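Local coordinates for protein putative pyrroline carboxylate reductase (Streptococcus pyogenes, PDB 2AHR) that probably catalyses the NAD(P)H-dependent reduction of 1-pyrroline-5-carboxylate to L-proline, the last step of proline biosynthesis, and binds NADP in a Rossmann-type domain, at residues E[9-12]-E[13-17]; E[70-73]-E[74-78]; E[91-94]-E[95-99]. All blocks are in the same frame, centred on the assembly; numbering follows the deposited sequence.

Contact 1: E[9-12]-E[13-17]; sequences IGVG and KMASA. With NAP (NADP nicotinamide-adenine-dinucleotide phosphate), chain S.
Two donors of Ser-16 converge on the carbonyl oxygen of Gly-12, the N-cap residue of helix 13-22. The backbone bond from Ser-16 N to Gly-12 O is 2.8 Å long with an N-H...O angle of 157°. Ser-16 OG approaches Gly-12 O from above the carbonyl plane, placed there by a chi1 of -58° that sets it beside its own backbone N; the modelled 2.5 Å is unusually short, so the exact length is doubtful.

Apolar contact is lighter. Ala-15 CB sits 3.7 Å from Gly-10 O and 4.2 Å from Val-11 CG1, which also touches Ser-16 OG.

Gly-10, Gly-12 and Ala-15 fit the GxGxxA pattern of a Rossmann strand-turn-helix, in which the turn after strand 5-9 runs close against the dinucleotide. Gly-12, without a side chain, lets its CA approach NADP O5B to 3.4 Å.

Polar contact with NADP is made where the loop enters the helix. Met-14 N donates to O2N at 3.0 Å, nearly straight at 168°. One water accepts from Gly-12 N and Ala-15 N and donates to that same O2N. Beyond the phosphate, the selenomethionine chain of Met-14 bends at chi2 and chi3 and brings SE to 3.7 Å from C4N of the nicotinamide ring.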
loop_
_atom_site.group_PDB
_atom_site.type_symbol
_atom_site.label_atom_id
_atom_site.label_comp_id
_atom_site.label_asym_id
_atom_site.label_seq_id
_atom_site.Cartn_x
_atom_site.Cartn_y
_atom_site.Cartn_z
ATOM N N ILE E 9 -5.334 -4.315 47.574
ATOM C CA ILE E 9 -3.890 -4.229 47.406
ATOM C C ILE E 9 -3.567 -3.649 46.027
ATOM O O ILE E 9 -3.899 -4.245 44.992
ATOM C CB ILE E 9 -3.206 -5.606 47.612
ATOM C CG1 ILE E 9 -3.427 -6.110 49.049
ATOM C CG2 ILE E 9 -1.715 -5.526 47.286
ATOM C CD1 ILE E 9 -3.028 -7.564 49.268
ATOM N N GLY E 10 -2.912 -2.488 46.030
ATOM C CA GLY E 10 -2.675 -1.721 44.812
ATOM C C GLY E 10 -3.905 -0.930 44.402
ATOM O O GLY E 10 -4.942 -1.505 44.066
ATOM N N VAL E 11 -3.795 0.392 44.442
ATOM C CA VAL E 11 -4.920 1.268 44.116
ATOM C C VAL E 11 -4.488 2.312 43.099
ATOM O O VAL E 11 -4.004 3.400 43.435
ATOM C CB VAL E 11 -5.541 1.931 45.379
ATOM C CG1 VAL E 11 -6.743 2.792 45.007
ATOM C CG2 VAL E 11 -5.950 0.874 46.389
ATOM N N GLY E 12 -4.644 1.949 41.835
ATOM C CA GLY E 12 -4.389 2.872 40.743
ATOM C C GLY E 12 -5.713 3.356 40.191
ATOM O O GLY E 12 -6.716 3.392 40.902
ATOM N N LYS E 13 -5.716 3.673 38.901
ATOM C CA LYS E 13 -6.886 4.238 38.255
ATOM C C LYS E 13 -8.095 3.297 38.280
ATOM O O LYS E 13 -9.188 3.709 38.683
ATOM C CB LYS E 13 -6.527 4.700 36.839
ATOM C CG LYS E 13 -5.339 5.681 36.850
ATOM C CD LYS E 13 -5.299 6.591 35.629
ATOM C CE LYS E 13 -4.662 7.954 35.958
ATOM N NZ LYS E 13 -5.655 8.855 36.609
HETATM N N MSE E 14 -7.893 2.032 37.907
HETATM C CA MSE E 14 -9.019 1.086 37.835
HETATM C C MSE E 14 -9.587 0.776 39.241
HETATM O O MSE E 14 -10.806 0.867 39.466
HETATM C CB MSE E 14 -8.627 -0.171 37.045
HETATM C CG MSE E 14 -9.795 -1.035 36.524
HETATM SE SE MSE E 14 -11.148 -0.249 35.635
HETATM C CE MSE E 14 -12.367 -0.259 36.942
ATOM N N ALA E 15 -8.707 0.479 40.194
ATOM C CA ALA E 15 -9.145 0.225 41.578
ATOM C C ALA E 15 -9.789 1.458 42.231
ATOM O O ALA E 15 -10.801 1.335 42.935
ATOM C CB ALA E 15 -7.998 -0.311 42.422
ATOM N N SER E 16 -9.220 2.640 41.993
ATOM C CA SER E 16 -9.842 3.883 42.472
ATOM C C SER E 16 -11.283 4.013 41.965
ATOM O O SER E 16 -12.188 4.311 42.743
ATOM C CB SER E 16 -9.029 5.120 42.072
ATOM O OG SER E 16 -7.698 5.043 42.573
ATOM N N ALA E 17 -11.489 3.780 40.670
ATOM C CA ALA E 17 -12.838 3.778 40.091
ATOM C C ALA E 17 -13.837 2.858 40.814
ATOM O O ALA E 17 -14.959 3.275 41.068
ATOM C CB ALA E 17 -12.786 3.461 38.591
HETATM P PA NAP S . -2.130 1.626 37.183
HETATM O O1A NAP S . -0.724 1.731 36.707
HETATM O O2A NAP S . -2.854 2.910 36.957
HETATM O O5B NAP S . -2.231 1.180 38.734
HETATM C C5B NAP S . -1.353 0.242 39.315
HETATM C C4B NAP S . -1.085 0.688 40.750
HETATM O O4B NAP S . -0.452 -0.327 41.510
HETATM C C3B NAP S . -0.192 1.926 40.788
HETATM O O3B NAP S . -0.901 2.960 41.437
HETATM C C2B NAP S . 1.047 1.512 41.568
HETATM O O2B NAP S . 1.478 2.451 42.540
HETATM C C1B NAP S . 0.551 0.279 42.312
HETATM N N9A NAP S . 1.675 -0.611 42.695
HETATM C C8A NAP S . 2.889 -0.758 42.062
HETATM N N7A NAP S . 3.628 -1.658 42.757
HETATM C C5A NAP S . 2.909 -2.084 43.827
HETATM C C6A NAP S . 3.198 -2.978 44.859
HETATM N N6A NAP S . 4.472 -3.138 45.213
HETATM N N1A NAP S . 2.238 -3.209 45.826
HETATM C C2A NAP S . 1.024 -2.546 45.789
HETATM N N3A NAP S . 0.756 -1.654 44.771
HETATM C C4A NAP S . 1.681 -1.426 43.803
HETATM O O3 NAP S . -2.851 0.368 36.454
HETATM P PN NAP S . -4.451 0.248 36.223
HETATM O O1N NAP S . -4.742 0.828 34.880
HETATM O O2N NAP S . -5.215 0.740 37.402
HETATM O O5D NAP S . -4.625 -1.355 36.121
HETATM C C5D NAP S . -4.661 -2.170 37.271
HETATM C C4D NAP S . -5.309 -3.513 36.939
HETATM O O4D NAP S . -6.612 -3.346 36.411
HETATM C C3D NAP S . -4.503 -4.279 35.896
HETATM O O3D NAP S . -4.325 -5.589 36.379
HETATM C C2D NAP S . -5.341 -4.282 34.623
HETATM O O2D NAP S . -5.171 -5.509 33.922
HETATM C C1D NAP S . -6.763 -4.040 35.174
HETATM N N1N NAP S . -7.690 -3.259 34.314
HETATM C C2N NAP S . -7.433 -1.942 33.988
HETATM C C3N NAP S . -8.338 -1.219 33.205
HETATM C C7N NAP S . -8.145 0.245 32.940
HETATM O O7N NAP S . -9.153 0.896 32.200
HETATM N N7N NAP S . -7.064 0.889 33.400
HETATM C C4N NAP S . -9.512 -1.838 32.756
HETATM C C5N NAP S . -9.774 -3.158 33.093
HETATM C C6N NAP S . -8.851 -3.854 33.877
HETATM P P2B NAP S . 2.268 3.822 42.202
HETATM O O1X NAP S . 2.748 4.414 43.517
HETATM O O2X NAP S . 3.466 3.511 41.334
HETATM O O3X NAP S . 1.351 4.804 41.493
HETATM O O HOH W 1 -5.557 -0.092 40.078
#

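Contact 2: E[70-73]-E[74-78]; sequences PQLF and ETVLK. With NAP (NADP nicotinamide-adenine-dinucleotide phosphate), chain S.
A water links Glu-74 N to Pro-70 O across the start of the helix, accepting from the Glu-74 amide at 3.0 Å and donating to the carbonyl. That carbonyl also takes the bond from Phe-73 N to Pro-70 O, 3.2 Å, the i to i+3 bond of the 3-10 segment 70-72.

Thr-75 is exposed and touches the preceding turn lightly, its CB beside Leu-72 O.

Val-76 N donates to Leu-72 O, an i to i+4 bond of the helix. Its chi1 of -180° puts CG2 beside the backbone N, where the methyl lies 3.9 Å from Leu-72 CB. Both residues also line the adenine end of the NADP pocket: Leu-72 CD2 is 3.5 Å from N7A, and Val-76 CG2 is 3.8 Å from N6A.

Leu-77 N closes the next turn on Phe-73 O at 2.8 Å. The side chains of Phe-73 and Leu-77 lie side by side and point the same way, with Leu-77 CD1 3.6 Å from Phe-73 CD2 in an oblique approach to the ring. Both also touch Leu-66 of strand 63-66 and Leu-98 of helix 95-102, so this side of the short helix is turned into the Rossmann domain.

Lys-78 reaches back one turn to form a salt bridge: its NZ meets Glu-74 OE1 at 3.1 Å, on the anti side and 30° out of the carboxylate plane.

The chemistry is thus divided around one short helix: a charged pair lies on the exposed side, apolar branches touch adenine, and an aromatic-aliphatic pair is buried. Those cofactor contacts are consistent with van der Waals contact and shape fit at this side of the adenine.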
loop_
_atom_site.group_PDB
_atom_site.type_symbol
_atom_site.label_atom_id
_atom_site.label_comp_id
_atom_site.label_asym_id
_atom_site.label_seq_id
_atom_site.Cartn_x
_atom_site.Cartn_y
_atom_site.Cartn_z
ATOM N N PRO E 70 -0.777 -6.921 36.082
ATOM C CA PRO E 70 -0.444 -8.348 35.958
ATOM C C PRO E 70 1.061 -8.645 36.020
ATOM O O PRO E 70 1.455 -9.671 36.582
ATOM C CB PRO E 70 -1.032 -8.738 34.585
ATOM C CG PRO E 70 -1.178 -7.463 33.851
ATOM C CD PRO E 70 -1.548 -6.452 34.915
ATOM N N GLN E 71 1.885 -7.749 35.472
ATOM C CA GLN E 71 3.345 -7.929 35.454
ATOM C C GLN E 71 3.986 -8.018 36.847
ATOM O O GLN E 71 5.145 -8.414 36.960
ATOM C CB GLN E 71 4.043 -6.809 34.666
ATOM C CG GLN E 71 3.748 -6.775 33.174
ATOM C CD GLN E 71 2.573 -5.866 32.820
ATOM O OE1 GLN E 71 1.716 -5.571 33.652
ATOM N NE2 GLN E 71 2.534 -5.426 31.572
ATOM N N LEU E 72 3.240 -7.645 37.890
ATOM C CA LEU E 72 3.751 -7.635 39.262
ATOM C C LEU E 72 3.143 -8.699 40.166
ATOM O O LEU E 72 3.428 -8.717 41.363
ATOM C CB LEU E 72 3.514 -6.260 39.892
ATOM C CG LEU E 72 4.603 -5.185 39.849
ATOM C CD1 LEU E 72 5.454 -5.225 38.565
ATOM C CD2 LEU E 72 3.975 -3.808 40.046
ATOM N N PHE E 73 2.301 -9.570 39.616
ATOM C CA PHE E 73 1.638 -10.613 40.411
ATOM C C PHE E 73 2.620 -11.529 41.174
ATOM O O PHE E 73 2.519 -11.672 42.388
ATOM C CB PHE E 73 0.662 -11.433 39.535
ATOM C CG PHE E 73 -0.778 -10.927 39.563
ATOM C CD1 PHE E 73 -1.068 -9.573 39.382
ATOM C CD2 PHE E 73 -1.841 -11.818 39.739
ATOM C CE1 PHE E 73 -2.392 -9.110 39.409
ATOM C CE2 PHE E 73 -3.162 -11.370 39.759
ATOM C CZ PHE E 73 -3.436 -10.014 39.601
ATOM N N GLU E 74 3.573 -12.127 40.457
ATOM C CA GLU E 74 4.577 -13.009 41.057
ATOM C C GLU E 74 5.391 -12.303 42.146
ATOM O O GLU E 74 5.378 -12.724 43.301
ATOM C CB GLU E 74 5.495 -13.574 39.974
ATOM C CG GLU E 74 6.459 -14.635 40.468
ATOM C CD GLU E 74 6.787 -15.674 39.405
ATOM O OE1 GLU E 74 7.136 -16.816 39.785
ATOM O OE2 GLU E 74 6.683 -15.361 38.194
ATOM N N THR E 75 6.075 -11.225 41.771
ATOM C CA THR E 75 6.855 -10.412 42.706
ATOM C C THR E 75 6.096 -10.014 43.979
ATOM O O THR E 75 6.621 -10.160 45.086
ATOM C CB THR E 75 7.383 -9.146 42.002
ATOM O OG1 THR E 75 8.299 -9.539 40.973
ATOM C CG2 THR E 75 8.103 -8.208 42.986
ATOM N N VAL E 76 4.869 -9.519 43.823
ATOM C CA VAL E 76 4.126 -8.958 44.952
ATOM C C VAL E 76 3.376 -10.010 45.773
ATOM O O VAL E 76 3.247 -9.850 46.982
ATOM C CB VAL E 76 3.161 -7.785 44.513
ATOM C CG1 VAL E 76 2.389 -7.201 45.704
ATOM C CG2 VAL E 76 3.937 -6.665 43.788
ATOM N N LEU E 77 2.891 -11.076 45.134
ATOM C CA LEU E 77 1.988 -12.026 45.818
ATOM C C LEU E 77 2.653 -13.210 46.531
ATOM O O LEU E 77 2.174 -13.656 47.582
ATOM C CB LEU E 77 0.904 -12.552 44.866
ATOM C CG LEU E 77 0.042 -11.521 44.125
ATOM C CD1 LEU E 77 -0.957 -12.232 43.246
ATOM C CD2 LEU E 77 -0.649 -10.564 45.090
ATOM N N LYS E 78 3.736 -13.722 45.950
ATOM C CA LYS E 78 4.379 -14.930 46.463
ATOM C C LYS E 78 4.837 -14.810 47.938
ATOM O O LYS E 78 4.520 -15.700 48.739
ATOM C CB LYS E 78 5.502 -15.413 45.531
ATOM C CG LYS E 78 4.995 -16.067 44.257
ATOM C CD LYS E 78 5.959 -17.108 43.696
ATOM C CE LYS E 78 5.337 -17.787 42.475
ATOM N NZ LYS E 78 6.148 -18.896 41.872
HETATM P PA NAP S . -2.130 1.626 37.183
HETATM O O1A NAP S . -0.724 1.731 36.707
HETATM O O2A NAP S . -2.854 2.910 36.957
HETATM O O5B NAP S . -2.231 1.180 38.734
HETATM C C5B NAP S . -1.353 0.242 39.315
HETATM C C4B NAP S . -1.085 0.688 40.750
HETATM O O4B NAP S . -0.452 -0.327 41.510
HETATM C C3B NAP S . -0.192 1.926 40.788
HETATM O O3B NAP S . -0.901 2.960 41.437
HETATM C C2B NAP S . 1.047 1.512 41.568
HETATM O O2B NAP S . 1.478 2.451 42.540
HETATM C C1B NAP S . 0.551 0.279 42.312
HETATM N N9A NAP S . 1.675 -0.611 42.695
HETATM C C8A NAP S . 2.889 -0.758 42.062
HETATM N N7A NAP S . 3.628 -1.658 42.757
HETATM C C5A NAP S . 2.909 -2.084 43.827
HETATM C C6A NAP S . 3.198 -2.978 44.859
HETATM N N6A NAP S . 4.472 -3.138 45.213
HETATM N N1A NAP S . 2.238 -3.209 45.826
HETATM C C2A NAP S . 1.024 -2.546 45.789
HETATM N N3A NAP S . 0.756 -1.654 44.771
HETATM C C4A NAP S . 1.681 -1.426 43.803
HETATM O O3 NAP S . -2.851 0.368 36.454
HETATM P PN NAP S . -4.451 0.248 36.223
HETATM O O1N NAP S . -4.742 0.828 34.880
HETATM O O2N NAP S . -5.215 0.740 37.402
HETATM O O5D NAP S . -4.625 -1.355 36.121
HETATM C C5D NAP S . -4.661 -2.170 37.271
HETATM C C4D NAP S . -5.309 -3.513 36.939
HETATM O O4D NAP S . -6.612 -3.346 36.411
HETATM C C3D NAP S . -4.503 -4.279 35.896
HETATM O O3D NAP S . -4.325 -5.589 36.379
HETATM C C2D NAP S . -5.341 -4.282 34.623
HETATM O O2D NAP S . -5.171 -5.509 33.922
HETATM C C1D NAP S . -6.763 -4.040 35.174
HETATM N N1N NAP S . -7.690 -3.259 34.314
HETATM C C2N NAP S . -7.433 -1.942 33.988
HETATM C C3N NAP S . -8.338 -1.219 33.205
HETATM C C7N NAP S . -8.145 0.245 32.940
HETATM O O7N NAP S . -9.153 0.896 32.200
HETATM N N7N NAP S . -7.064 0.889 33.400
HETATM C C4N NAP S . -9.512 -1.838 32.756
HETATM C C5N NAP S . -9.774 -3.158 33.093
HETATM C C6N NAP S . -8.851 -3.854 33.877
HETATM P P2B NAP S . 2.268 3.822 42.202
HETATM O O1X NAP S . 2.748 4.414 43.517
HETATM O O2X NAP S . 3.466 3.511 41.334
HETATM O O3X NAP S . 1.351 4.804 41.493
HETATM O O HOH W 2 3.722 -11.677 37.516
#

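Contact 3: E[91-94]-E[95-99]; sequences AGIS and LQRLA. With NA (sodium ion), chain R; NAP (NADP nicotinamide-adenine-dinucleotide phosphate), chain S.
The backbone turns from loop into helix at Ser-94, whose carbonyl O accepts from Leu-98 N at 3.0 Å with an N-H...O angle of 153°. The Ser-94 side chain supplies the N-cap: with chi1 at 73°, OG stands between its backbone N and carbonyl carbon and accepts from Arg-97 N at 3.0 Å, almost straight at 170°.

Arg-97 then folds back over the loop, its chain bending at chi3, so that Ile-93 CA lies over one face of the guanidinium, 4.2 Å from NH1. A water accepts from both NH1 and Ser-94 N, linking the guanidinium to the backbone of the N-cap residue. The strongest partner of the guanidinium is the C-terminal carboxylate of Leu-259.

The loop serves two ligands. Ala-91 N donates to the ribose hydroxyl O2D of NADP at 3.0 Å. Sodium is coordinated by Gly-92 O at 2.4 Å, and two waters and the carbonyl oxygens of Ala-256, Lys-257 and Leu-259 make up six ligands.

The ion lies in the guanidinium plane at its edge, 3.6 Å from NH1. Leu-259 serves both cations, its O binding sodium and its OXT meeting Arg-97 NH2 in a salt bridge, so the terminal carboxylate probably balances their charge.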
loop_
_atom_site.group_PDB
_atom_site.type_symbol
_atom_site.label_atom_id
_atom_site.label_comp_id
_atom_site.label_asym_id
_atom_site.label_seq_id
_atom_site.Cartn_x
_atom_site.Cartn_y
_atom_site.Cartn_z
ATOM N N ALA E 91 -5.978 -8.351 33.726
ATOM C CA ALA E 91 -6.028 -8.946 32.400
ATOM C C ALA E 91 -4.961 -10.016 32.258
ATOM O O ALA E 91 -3.840 -9.870 32.761
ATOM C CB ALA E 91 -5.812 -7.857 31.327
ATOM N N GLY E 92 -5.310 -11.087 31.556
ATOM C CA GLY E 92 -4.326 -12.074 31.143
ATOM C C GLY E 92 -3.807 -13.097 32.146
ATOM O O GLY E 92 -2.960 -13.919 31.792
ATOM N N ILE E 93 -4.288 -13.066 33.388
ATOM C CA ILE E 93 -3.817 -14.013 34.412
ATOM C C ILE E 93 -4.968 -14.926 34.823
ATOM O O ILE E 93 -5.950 -14.470 35.434
ATOM C CB ILE E 93 -3.231 -13.273 35.643
ATOM C CG1 ILE E 93 -2.088 -12.360 35.184
ATOM C CG2 ILE E 93 -2.800 -14.278 36.756
ATOM C CD1 ILE E 93 -0.990 -12.141 36.198
ATOM N N SER E 94 -4.846 -16.202 34.480
ATOM C CA SER E 94 -5.858 -17.181 34.816
ATOM C C SER E 94 -5.930 -17.447 36.318
ATOM O O SER E 94 -4.988 -17.180 37.066
ATOM C CB SER E 94 -5.585 -18.495 34.099
ATOM O OG SER E 94 -4.469 -19.138 34.708
ATOM N N LEU E 95 -7.068 -17.991 36.730
ATOM C CA LEU E 95 -7.302 -18.442 38.088
ATOM C C LEU E 95 -6.314 -19.547 38.469
ATOM O O LEU E 95 -5.922 -19.661 39.632
ATOM C CB LEU E 95 -8.757 -18.928 38.225
ATOM C CG LEU E 95 -9.860 -17.848 38.193
ATOM C CD1 LEU E 95 -11.212 -18.452 37.891
ATOM C CD2 LEU E 95 -9.920 -17.090 39.488
ATOM N N GLN E 96 -5.919 -20.356 37.482
ATOM C CA GLN E 96 -4.970 -21.448 37.696
ATOM C C GLN E 96 -3.596 -20.884 38.044
ATOM O O GLN E 96 -2.976 -21.318 39.012
ATOM C CB GLN E 96 -4.899 -22.374 36.469
ATOM C CG GLN E 96 -4.110 -23.665 36.705
ATOM C CD GLN E 96 -4.251 -24.680 35.562
ATOM O OE1 GLN E 96 -3.679 -24.512 34.475
ATOM N NE2 GLN E 96 -5.007 -25.747 35.814
ATOM N N ARG E 97 -3.136 -19.907 37.270
ATOM C CA ARG E 97 -1.873 -19.225 37.539
ATOM C C ARG E 97 -1.891 -18.446 38.849
ATOM O O ARG E 97 -0.881 -18.395 39.540
ATOM C CB ARG E 97 -1.510 -18.286 36.391
ATOM C CG ARG E 97 -1.012 -19.021 35.165
ATOM C CD ARG E 97 -0.835 -18.107 33.954
ATOM N NE ARG E 97 0.122 -17.017 34.171
ATOM C CZ ARG E 97 0.202 -15.935 33.397
ATOM N NH1 ARG E 97 -0.626 -15.802 32.368
ATOM N NH2 ARG E 97 1.099 -14.988 33.655
ATOM N N LEU E 98 -3.032 -17.829 39.182
ATOM C CA LEU E 98 -3.174 -17.080 40.436
ATOM C C LEU E 98 -3.022 -18.014 41.643
ATOM O O LEU E 98 -2.374 -17.665 42.624
ATOM C CB LEU E 98 -4.523 -16.326 40.498
ATOM C CG LEU E 98 -4.784 -15.464 41.754
ATOM C CD1 LEU E 98 -3.739 -14.347 41.938
ATOM C CD2 LEU E 98 -6.201 -14.871 41.790
ATOM N N ALA E 99 -3.631 -19.196 41.551
ATOM C CA ALA E 99 -3.537 -20.215 42.599
ATOM C C ALA E 99 -2.098 -20.637 42.889
ATOM O O ALA E 99 -1.776 -20.929 44.026
ATOM C CB ALA E 99 -4.392 -21.423 42.263
HETATM NA NA NA R . -2.408 -14.529 29.502
HETATM P PA NAP S . -2.130 1.626 37.183
HETATM O O1A NAP S . -0.724 1.731 36.707
HETATM O O2A NAP S . -2.854 2.910 36.957
HETATM O O5B NAP S . -2.231 1.180 38.734
HETATM C C5B NAP S . -1.353 0.242 39.315
HETATM C C4B NAP S . -1.085 0.688 40.750
HETATM O O4B NAP S . -0.452 -0.327 41.510
HETATM C C3B NAP S . -0.192 1.926 40.788
HETATM O O3B NAP S . -0.901 2.960 41.437
HETATM C C2B NAP S . 1.047 1.512 41.568
HETATM O O2B NAP S . 1.478 2.451 42.540
HETATM C C1B NAP S . 0.551 0.279 42.312
HETATM N N9A NAP S . 1.675 -0.611 42.695
HETATM C C8A NAP S . 2.889 -0.758 42.062
HETATM N N7A NAP S . 3.628 -1.658 42.757
HETATM C C5A NAP S . 2.909 -2.084 43.827
HETATM C C6A NAP S . 3.198 -2.978 44.859
HETATM N N6A NAP S . 4.472 -3.138 45.213
HETATM N N1A NAP S . 2.238 -3.209 45.826
HETATM C C2A NAP S . 1.024 -2.546 45.789
HETATM N N3A NAP S . 0.756 -1.654 44.771
HETATM C C4A NAP S . 1.681 -1.426 43.803
HETATM O O3 NAP S . -2.851 0.368 36.454
HETATM P PN NAP S . -4.451 0.248 36.223
HETATM O O1N NAP S . -4.742 0.828 34.880
HETATM O O2N NAP S . -5.215 0.740 37.402
HETATM O O5D NAP S . -4.625 -1.355 36.121
HETATM C C5D NAP S . -4.661 -2.170 37.271
HETATM C C4D NAP S . -5.309 -3.513 36.939
HETATM O O4D NAP S . -6.612 -3.346 36.411
HETATM C C3D NAP S . -4.503 -4.279 35.896
HETATM O O3D NAP S . -4.325 -5.589 36.379
HETATM C C2D NAP S . -5.341 -4.282 34.623
HETATM O O2D NAP S . -5.171 -5.509 33.922
HETATM C C1D NAP S . -6.763 -4.040 35.174
HETATM N N1N NAP S . -7.690 -3.259 34.314
HETATM C C2N NAP S . -7.433 -1.942 33.988
HETATM C C3N NAP S . -8.338 -1.219 33.205
HETATM C C7N NAP S . -8.145 0.245 32.940
HETATM O O7N NAP S . -9.153 0.896 32.200
HETATM N N7N NAP S . -7.064 0.889 33.400
HETATM C C4N NAP S . -9.512 -1.838 32.756
HETATM C C5N NAP S . -9.774 -3.158 33.093
HETATM C C6N NAP S . -8.851 -3.854 33.877
HETATM P P2B NAP S . 2.268 3.822 42.202
HETATM O O1X NAP S . 2.748 4.414 43.517
HETATM O O2X NAP S . 3.466 3.511 41.334
HETATM O O3X NAP S . 1.351 4.804 41.493
HETATM O O HOH W 3 -3.175 -17.305 32.084
HETATM O O HOH W 4 -4.486 -15.543 28.929
HETATM O O HOH W 5 -2.233 -16.942 29.661
#

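In the fold
All three contacts are junctions where a loop following a parallel strand enters a helix of the Rossmann domain, and all touch NADP. Contact 1 serves the diphosphate through the Met-14 amide and a bridging water, contact 2 meets adenine mainly through apolar branches, and contact 3 holds a ribose hydroxyl and adds a metal. Contact 1 lies nearest the chain's centre (its own centre about 11 Å away), contact 3 next (16 Å) and contact 2 farthest (20 Å), with three of seven touching residues exposed against one in each of the others. Contacts 2 and 3 share an apolar interface, Phe-73 CG lying 3.6 Å from Ile-93 CD1. Contact 1 touches neither.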